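Local coordinates for protein pseudopodium-enriched atypical kinase 1 (Homo sapiens, PDB 6BHC) that is a pseudokinase whose kinase-like fold dimerises in a novel mode and probably acts through protein interactions rather than phosphoryl transfer, at residues 375-386 and 414-424. The protein carries 1 engineered substitution. Numbering follows the deposited sequence.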
ATOM      1  N   ASN A 375      17.241 -18.119 -19.470  1.00 33.69           N
ATOM      2  CA  ASN A 375      16.838 -16.731 -19.279  1.00 35.65           C
ATOM      3  C   ASN A 375      15.334 -16.620 -19.063  1.00 33.42           C
ATOM      4  O   ASN A 375      14.876 -15.800 -18.258  1.00 32.05           O
ATOM      5  CB  ASN A 375      17.276 -15.892 -20.478  1.00 30.20           C
ATOM      6  CG  ASN A 375      17.029 -14.411 -20.274  1.00 41.07           C
ATOM      7  OD1 ASN A 375      16.000 -13.878 -20.690  1.00 36.73           O
ATOM      8  ND2 ASN A 375      17.975 -13.739 -19.630  1.00 42.20           N
ATOM      9  N   THR A 376      14.553 -17.438 -19.771  1.00 31.34           N
ATOM     10  CA  THR A 376      13.106 -17.432 -19.580  1.00 33.18           C
ATOM     11  C   THR A 376      12.732 -17.946 -18.195  1.00 30.47           C
ATOM     12  O   THR A 376      11.836 -17.396 -17.544  1.00 36.99           O
ATOM     13  CB  THR A 376      12.430 -18.270 -20.667  1.00 34.38           C
ATOM     14  OG1 THR A 376      12.712 -17.703 -21.953  1.00 41.87           O
ATOM     15  CG2 THR A 376      10.923 -18.315 -20.460  1.00 38.65           C
ATOM     16  N   LEU A 377      13.413 -18.994 -17.727  1.00 28.86           N
ATOM     17  CA  LEU A 377      13.146 -19.521 -16.393  1.00 30.47           C
ATOM     18  C   LEU A 377      13.404 -18.465 -15.323  1.00 27.27           C
ATOM     19  O   LEU A 377      12.586 -18.267 -14.419  1.00 29.76           O
ATOM     20  CB  LEU A 377      14.003 -20.761 -16.144  1.00 34.23           C
ATOM     21  CG  LEU A 377      13.852 -21.435 -14.779  1.00 41.76           C
ATOM     22  CD1 LEU A 377      12.484 -22.086 -14.655  1.00 46.36           C
ATOM     23  CD2 LEU A 377      14.960 -22.452 -14.558  1.00 39.88           C
ATOM     24  N   LEU A 378      14.539 -17.770 -15.417  1.00 31.54           N
ATOM     25  CA  LEU A 378      14.864 -16.748 -14.427  1.00 26.24           C
ATOM     26  C   LEU A 378      13.949 -15.537 -14.557  1.00 31.16           C
ATOM     27  O   LEU A 378      13.566 -14.933 -13.548  1.00 27.98           O
ATOM     28  CB  LEU A 378      16.329 -16.333 -14.565  1.00 26.72           C
ATOM     29  CG  LEU A 378      17.370 -17.411 -14.256  1.00 32.92           C
ATOM     30  CD1 LEU A 378      18.772 -16.923 -14.593  1.00 28.02           C
ATOM     31  CD2 LEU A 378      17.284 -17.830 -12.798  1.00 20.57           C
ATOM     32  N   GLN A 379      13.588 -15.164 -15.788  1.00 28.54           N
ATOM     33  CA  GLN A 379      12.728 -14.001 -15.977  1.00 28.15           C
ATOM     34  C   GLN A 379      11.314 -14.272 -15.479  1.00 29.91           C
ATOM     35  O   GLN A 379      10.680 -13.389 -14.891  1.00 27.21           O
ATOM     36  CB  GLN A 379      12.708 -13.590 -17.449  1.00 27.53           C
ATOM     37  CG  GLN A 379      11.982 -12.278 -17.712  1.00 27.05           C
ATOM     38  CD  GLN A 379      12.675 -11.092 -17.069  1.00 35.28           C
ATOM     39  OE1 GLN A 379      13.710 -10.628 -17.549  1.00 39.43           O
ATOM     40  NE2 GLN A 379      12.106 -10.595 -15.976  1.00 37.10           N
ATOM     41  N   ASN A 380      10.801 -15.485 -15.707  1.00 20.25           N
ATOM     42  CA  ASN A 380       9.478 -15.829 -15.197  1.00 26.32           C
ATOM     43  C   ASN A 380       9.457 -15.799 -13.675  1.00 27.33           C
ATOM     44  O   ASN A 380       8.488 -15.327 -13.070  1.00 24.74           O
ATOM     45  CB  ASN A 380       9.051 -17.203 -15.713  1.00 21.65           C
ATOM     46  CG  ASN A 380       8.850 -17.226 -17.215  1.00 38.87           C
ATOM     47  OD1 ASN A 380       8.709 -16.181 -17.852  1.00 37.54           O
ATOM     48  ND2 ASN A 380       8.833 -18.422 -17.790  1.00 36.58           N
ATOM     49  N   TRP A 381      10.521 -16.295 -13.040  1.00 24.77           N
ATOM     50  CA  TRP A 381      10.604 -16.238 -11.585  1.00 30.25           C
ATOM     51  C   TRP A 381      10.608 -14.796 -11.091  1.00 24.28           C
ATOM     52  O   TRP A 381       9.943 -14.471 -10.101  1.00 25.75           O
ATOM     53  CB  TRP A 381      11.851 -16.979 -11.100  1.00 26.62           C
ATOM     54  CG  TRP A 381      11.994 -16.994  -9.608  1.00 25.87           C
ATOM     55  CD1 TRP A 381      11.544 -17.955  -8.752  1.00 25.67           C
ATOM     56  CD2 TRP A 381      12.628 -15.998  -8.796  1.00 24.06           C
ATOM     57  NE1 TRP A 381      11.862 -17.621  -7.456  1.00 19.79           N
ATOM     58  CE2 TRP A 381      12.526 -16.423  -7.458  1.00 19.65           C
ATOM     59  CE3 TRP A 381      13.273 -14.788  -9.072  1.00 28.68           C
ATOM     60  CZ2 TRP A 381      13.042 -15.682  -6.399  1.00 19.22           C
ATOM     61  CZ3 TRP A 381      13.784 -14.053  -8.020  1.00 21.76           C
ATOM     62  CH2 TRP A 381      13.665 -14.501  -6.699  1.00 16.56           C
ATOM     63  N   LEU A 382      11.343 -13.916 -11.775  1.00 26.81           N
ATOM     64  CA  LEU A 382      11.393 -12.511 -11.378  1.00 28.01           C
ATOM     65  C   LEU A 382      10.026 -11.850 -11.509  1.00 27.38           C
ATOM     66  O   LEU A 382       9.584 -11.125 -10.610  1.00 26.45           O
ATOM     67  CB  LEU A 382      12.427 -11.763 -12.217  1.00 29.41           C
ATOM     68  CG  LEU A 382      13.863 -11.748 -11.699  1.00 42.35           C
ATOM     69  CD1 LEU A 382      14.790 -11.097 -12.713  1.00 46.20           C
ATOM     70  CD2 LEU A 382      13.933 -11.021 -10.366  1.00 42.80           C
ATOM     71  N   ASP A 383       9.345 -12.085 -12.633  1.00 20.35           N
ATOM     72  CA  ASP A 383       8.060 -11.434 -12.868  1.00 29.39           C
ATOM     73  C   ASP A 383       7.026 -11.848 -11.827  1.00 26.49           C
ATOM     74  O   ASP A 383       6.227 -11.022 -11.373  1.00 28.59           O
ATOM     75  CB  ASP A 383       7.566 -11.751 -14.280  1.00 34.19           C
ATOM     76  CG  ASP A 383       8.496 -11.219 -15.357  1.00 41.68           C
ATOM     77  OD1 ASP A 383       9.221 -10.238 -15.087  1.00 41.70           O
ATOM     78  OD2 ASP A 383       8.500 -11.778 -16.475  1.00 49.76           O
ATOM     79  N   ILE A 384       7.037 -13.121 -11.427  1.00 22.20           N
ATOM     80  CA  ILE A 384       6.084 -13.596 -10.429  1.00 22.23           C
ATOM     81  C   ILE A 384       6.417 -13.029  -9.054  1.00 29.23           C
ATOM     82  O   ILE A 384       5.529 -12.572  -8.326  1.00 25.56           O
ATOM     83  CB  ILE A 384       6.050 -15.134 -10.417  1.00 30.49           C
ATOM     84  CG1 ILE A 384       5.498 -15.663 -11.742  1.00 37.55           C
ATOM     85  CG2 ILE A 384       5.228 -15.647  -9.245  1.00 29.78           C
ATOM     86  CD1 ILE A 384       5.435 -17.174 -11.819  1.00 36.46           C
ATOM     87  N   LYS A 385       7.699 -13.049  -8.676  1.00 31.40           N
ATOM     88  CA  LYS A 385       8.090 -12.548  -7.363  1.00 27.97           C
ATOM     89  C   LYS A 385       7.854 -11.048  -7.244  1.00 21.12           C
ATOM     90  O   LYS A 385       7.441 -10.563  -6.184  1.00 22.55           O
ATOM     91  CB  LYS A 385       9.555 -12.884  -7.085  1.00 25.68           C
ATOM     92  CG  LYS A 385       9.818 -14.365  -6.877  1.00 43.15           C
ATOM     93  CD  LYS A 385       9.333 -14.838  -5.514  1.00 46.56           C
ATOM     94  CE  LYS A 385      10.149 -14.206  -4.396  1.00 50.16           C
ATOM     95  NZ  LYS A 385       9.764 -14.723  -3.053  1.00 52.84           N
ATOM     96  N   ARG A 386       8.109 -10.295  -8.318  1.00 18.73           N
ATOM     97  CA  ARG A 386       7.836  -8.861  -8.287  1.00 24.09           C
ATOM     98  C   ARG A 386       6.344  -8.593  -8.145  1.00 30.24           C
ATOM     99  O   ARG A 386       5.935  -7.650  -7.456  1.00 23.92           O
ATOM    100  CB  ARG A 386       8.382  -8.188  -9.546  1.00 21.54           C
ATOM    101  CG  ARG A 386       9.897  -8.129  -9.620  1.00 27.88           C
ATOM    102  CD  ARG A 386      10.341  -7.133 -10.678  1.00 30.76           C
ATOM    103  NE  ARG A 386      11.793  -7.014 -10.755  1.00 32.01           N
ATOM    104  CZ  ARG A 386      12.527  -7.459 -11.769  1.00 35.64           C
ATOM    105  NH1 ARG A 386      11.944  -8.051 -12.802  1.00 35.63           N
ATOM    106  NH2 ARG A 386      13.843  -7.305 -11.755  1.00 36.59           N
ATOM    107  N   TYR A 414      16.156  -6.157  -3.283  1.00 19.45           N
ATOM    108  CA  TYR A 414      16.609  -7.298  -4.066  1.00 18.11           C
ATOM    109  C   TYR A 414      15.875  -7.377  -5.401  1.00 20.34           C
ATOM    110  O   TYR A 414      16.497  -7.370  -6.468  1.00 18.16           O
ATOM    111  CB  TYR A 414      16.413  -8.571  -3.247  1.00 17.08           C
ATOM    112  CG  TYR A 414      16.744  -9.859  -3.957  1.00 17.83           C
ATOM    113  CD1 TYR A 414      17.823  -9.947  -4.830  1.00 14.37           C
ATOM    114  CD2 TYR A 414      15.992 -11.001  -3.727  1.00 17.84           C
ATOM    115  CE1 TYR A 414      18.127 -11.136  -5.466  1.00 20.59           C
ATOM    116  CE2 TYR A 414      16.288 -12.190  -4.353  1.00 20.42           C
ATOM    117  CZ  TYR A 414      17.353 -12.254  -5.220  1.00 20.39           C
ATOM    118  OH  TYR A 414      17.640 -13.448  -5.837  1.00 14.99           O
ATOM    119  N   LEU A 415      14.542  -7.433  -5.358  1.00 16.19           N
ATOM    120  CA  LEU A 415      13.770  -7.643  -6.579  1.00 22.25           C
ATOM    121  C   LEU A 415      13.815  -6.437  -7.508  1.00 26.05           C
ATOM    122  O   LEU A 415      13.657  -6.591  -8.725  1.00 28.27           O
ATOM    123  CB  LEU A 415      12.323  -7.986  -6.230  1.00 23.28           C
ATOM    124  CG  LEU A 415      12.146  -9.270  -5.417  1.00 24.31           C
ATOM    125  CD1 LEU A 415      10.675  -9.585  -5.218  1.00 31.07           C
ATOM    126  CD2 LEU A 415      12.864 -10.427  -6.093  1.00 16.58           C
ATOM    127  N   ALA A 416      14.028  -5.235  -6.967  1.00 19.34           N
ATOM    128  CA  ALA A 416      14.019  -4.042  -7.810  1.00 31.38           C
ATOM    129  C   ALA A 416      15.249  -3.981  -8.706  1.00 30.79           C
ATOM    130  O   ALA A 416      15.161  -3.547  -9.861  1.00 26.20           O
ATOM    131  CB  ALA A 416      13.928  -2.786  -6.947  1.00 18.28           C
ATOM    132  N   PHE A 417      16.403  -4.410  -8.196  1.00 21.29           N
ATOM    133  CA  PHE A 417      17.662  -4.278  -8.915  1.00 17.54           C
ATOM    134  C   PHE A 417      18.195  -5.589  -9.471  1.00 23.15           C
ATOM    135  O   PHE A 417      19.200  -5.570 -10.190  1.00 28.54           O
ATOM    136  CB  PHE A 417      18.723  -3.643  -8.005  1.00 19.32           C
ATOM    137  CG  PHE A 417      18.433  -2.215  -7.649  1.00 29.87           C
ATOM    138  CD1 PHE A 417      17.647  -1.903  -6.552  1.00 32.72           C
ATOM    139  CD2 PHE A 417      18.941  -1.183  -8.420  1.00 35.51           C
ATOM    140  CE1 PHE A 417      17.376  -0.587  -6.227  1.00 36.05           C
ATOM    141  CE2 PHE A 417      18.675   0.135  -8.101  1.00 44.69           C
ATOM    142  CZ  PHE A 417      17.890   0.433  -7.004  1.00 39.17           C
ATOM    143  N   ALA A 418      17.563  -6.718  -9.166  1.00 23.45           N
ATOM    144  CA  ALA A 418      18.012  -7.988  -9.714  1.00 32.17           C
ATOM    145  C   ALA A 418      17.639  -8.097 -11.189  1.00 29.61           C
ATOM    146  O   ALA A 418      16.610  -7.582 -11.634  1.00 32.52           O
ATOM    147  CB  ALA A 418      17.407  -9.155  -8.933  1.00 16.36           C
ATOM    148  N   THR A 419      18.501  -8.766 -11.951  1.00 25.48           N
ATOM    149  CA  THR A 419      18.264  -9.046 -13.359  1.00 24.73           C
ATOM    150  C   THR A 419      18.489 -10.530 -13.606  1.00 28.69           C
ATOM    151  O   THR A 419      19.011 -11.252 -12.753  1.00 29.52           O
ATOM    152  CB  THR A 419      19.184  -8.225 -14.276  1.00 27.53           C
ATOM    153  OG1 THR A 419      20.541  -8.657 -14.102  1.00 27.79           O
ATOM    154  CG2 THR A 419      19.081  -6.736 -13.961  1.00 17.26           C
ATOM    155  N   THR A 420      18.091 -10.984 -14.796  1.00 20.95           N
ATOM    156  CA  THR A 420      18.347 -12.372 -15.161  1.00 26.07           C
ATOM    157  C   THR A 420      19.841 -12.660 -15.219  1.00 27.37           C
ATOM    158  O   THR A 420      20.272 -13.772 -14.895  1.00 30.03           O
ATOM    159  CB  THR A 420      17.688 -12.700 -16.501  1.00 27.50           C
ATOM    160  OG1 THR A 420      18.234 -11.861 -17.526  1.00 35.10           O
ATOM    161  CG2 THR A 420      16.182 -12.484 -16.421  1.00 27.05           C
ATOM    162  N   ASP A 421      20.645 -11.668 -15.610  1.00 26.72           N
ATOM    163  CA  ASP A 421      22.090 -11.862 -15.651  1.00 30.25           C
ATOM    164  C   ASP A 421      22.674 -11.983 -14.248  1.00 29.40           C
ATOM    165  O   ASP A 421      23.556 -12.814 -14.009  1.00 32.86           O
ATOM    166  CB  ASP A 421      22.751 -10.713 -16.410  1.00 35.62           C
ATOM    167  CG  ASP A 421      24.241 -10.919 -16.595  1.00 56.42           C
ATOM    168  OD1 ASP A 421      24.630 -11.619 -17.554  1.00 55.02           O
ATOM    169  OD2 ASP A 421      25.024 -10.381 -15.783  1.00 66.11           O
ATOM    170  N   SER A 422      22.193 -11.166 -13.307  1.00 30.94           N
ATOM    171  CA  SER A 422      22.703 -11.238 -11.942  1.00 25.34           C
ATOM    172  C   SER A 422      22.270 -12.528 -11.257  1.00 28.29           C
ATOM    173  O   SER A 422      23.031 -13.107 -10.474  1.00 34.01           O
ATOM    174  CB  SER A 422      22.237 -10.026 -11.135  1.00 25.23           C
ATOM    175  OG  SER A 422      20.882 -10.164 -10.744  1.00 25.74           O
ATOM    176  N   LEU A 423      21.047 -12.990 -11.532  1.00 19.45           N
ATOM    177  CA  LEU A 423      20.599 -14.256 -10.961  1.00 23.95           C
ATOM    178  C   LEU A 423      21.378 -15.427 -11.541  1.00 26.45           C
ATOM    179  O   LEU A 423      21.730 -16.365 -10.817  1.00 26.75           O
ATOM    180  CB  LEU A 423      19.100 -14.441 -11.199  1.00 17.47           C
ATOM    181  CG  LEU A 423      18.148 -13.478 -10.489  1.00 31.31           C
ATOM    182  CD1 LEU A 423      16.709 -13.893 -10.734  1.00 24.55           C
ATOM    183  CD2 LEU A 423      18.444 -13.419  -8.998  1.00 32.94           C
ATOM    184  N   SER A 424      21.661 -15.388 -12.845  1.00 21.64           N
ATOM    185  CA  SER A 424      22.396 -16.477 -13.478  1.00 35.59           C
ATOM    186  C   SER A 424      23.790 -16.623 -12.881  1.00 33.30           C
ATOM    187  O   SER A 424      24.295 -17.742 -12.734  1.00 39.75           O
ATOM    188  CB  SER A 424      22.476 -16.247 -14.987  1.00 36.50           C
ATOM    189  OG  SER A 424      23.208 -17.279 -15.623  1.00 46.90           O
TER
HETATM  190  O   HOH W   1      16.391  -9.172 -16.262  1.00 28.47           O
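Asn375 reaches Thr420 with its amide: ND2 lies 2.8 Å from Thr420 OG1, but the N-H...O angle of 122° makes the bond weak. Thr420 is a knob set among Asn375, Leu378, Gln379 and Leu382, and its CG2 comes 3.3 Å from Gln379 OE1. A water accepting from Thr420 N and donating weakly to Gln379 OE1 bridges the helices. Leu378 divides its branches, CD1 lying 3.5 Å from Thr420 O and near Ser424, CD2 against Leu423 CB. With CG anti to the backbone N, Trp381 turns its six-membered ring to Leu423 CD1 and Leu415 CD2; Lys385 CG lies over one face. Leu382 meets Leu423 tip to tip, Leu382 CG lying 3.7 Å from Leu423 CD1, while Leu382 CD1 packs on the backbone between Thr419 and Thr420. Lys385 O is touched by Leu415 CD1. Arg386, extended from CG to NE, grips the C-terminal end of helix 406-417: NE donates to Leu415 O over 2.8 Å at 149°, and NH2 adds a weak bond to that oxygen at 3.1 Å. Shortened to alanine, the residue would probably leave Leu415 O without these donors and Leu382 CD2 without the guanidinium face it lies against. Ala418 leaves helical geometry and Thr419 N-caps helix 420-430, OG1 accepting from Ser422 N; helix 371-396 spans this corner, Arg386 meeting Leu415 before it and Leu378 meeting Leu423 beyond. The 375-386 and 420-424 axes cross at 110°, 9.5 Å apart. Helix 16-39 packs on Arg386, helix 359-367 on Leu378, and Val16 of the second subunit on Asn380 and Ile384, at the dimer interface.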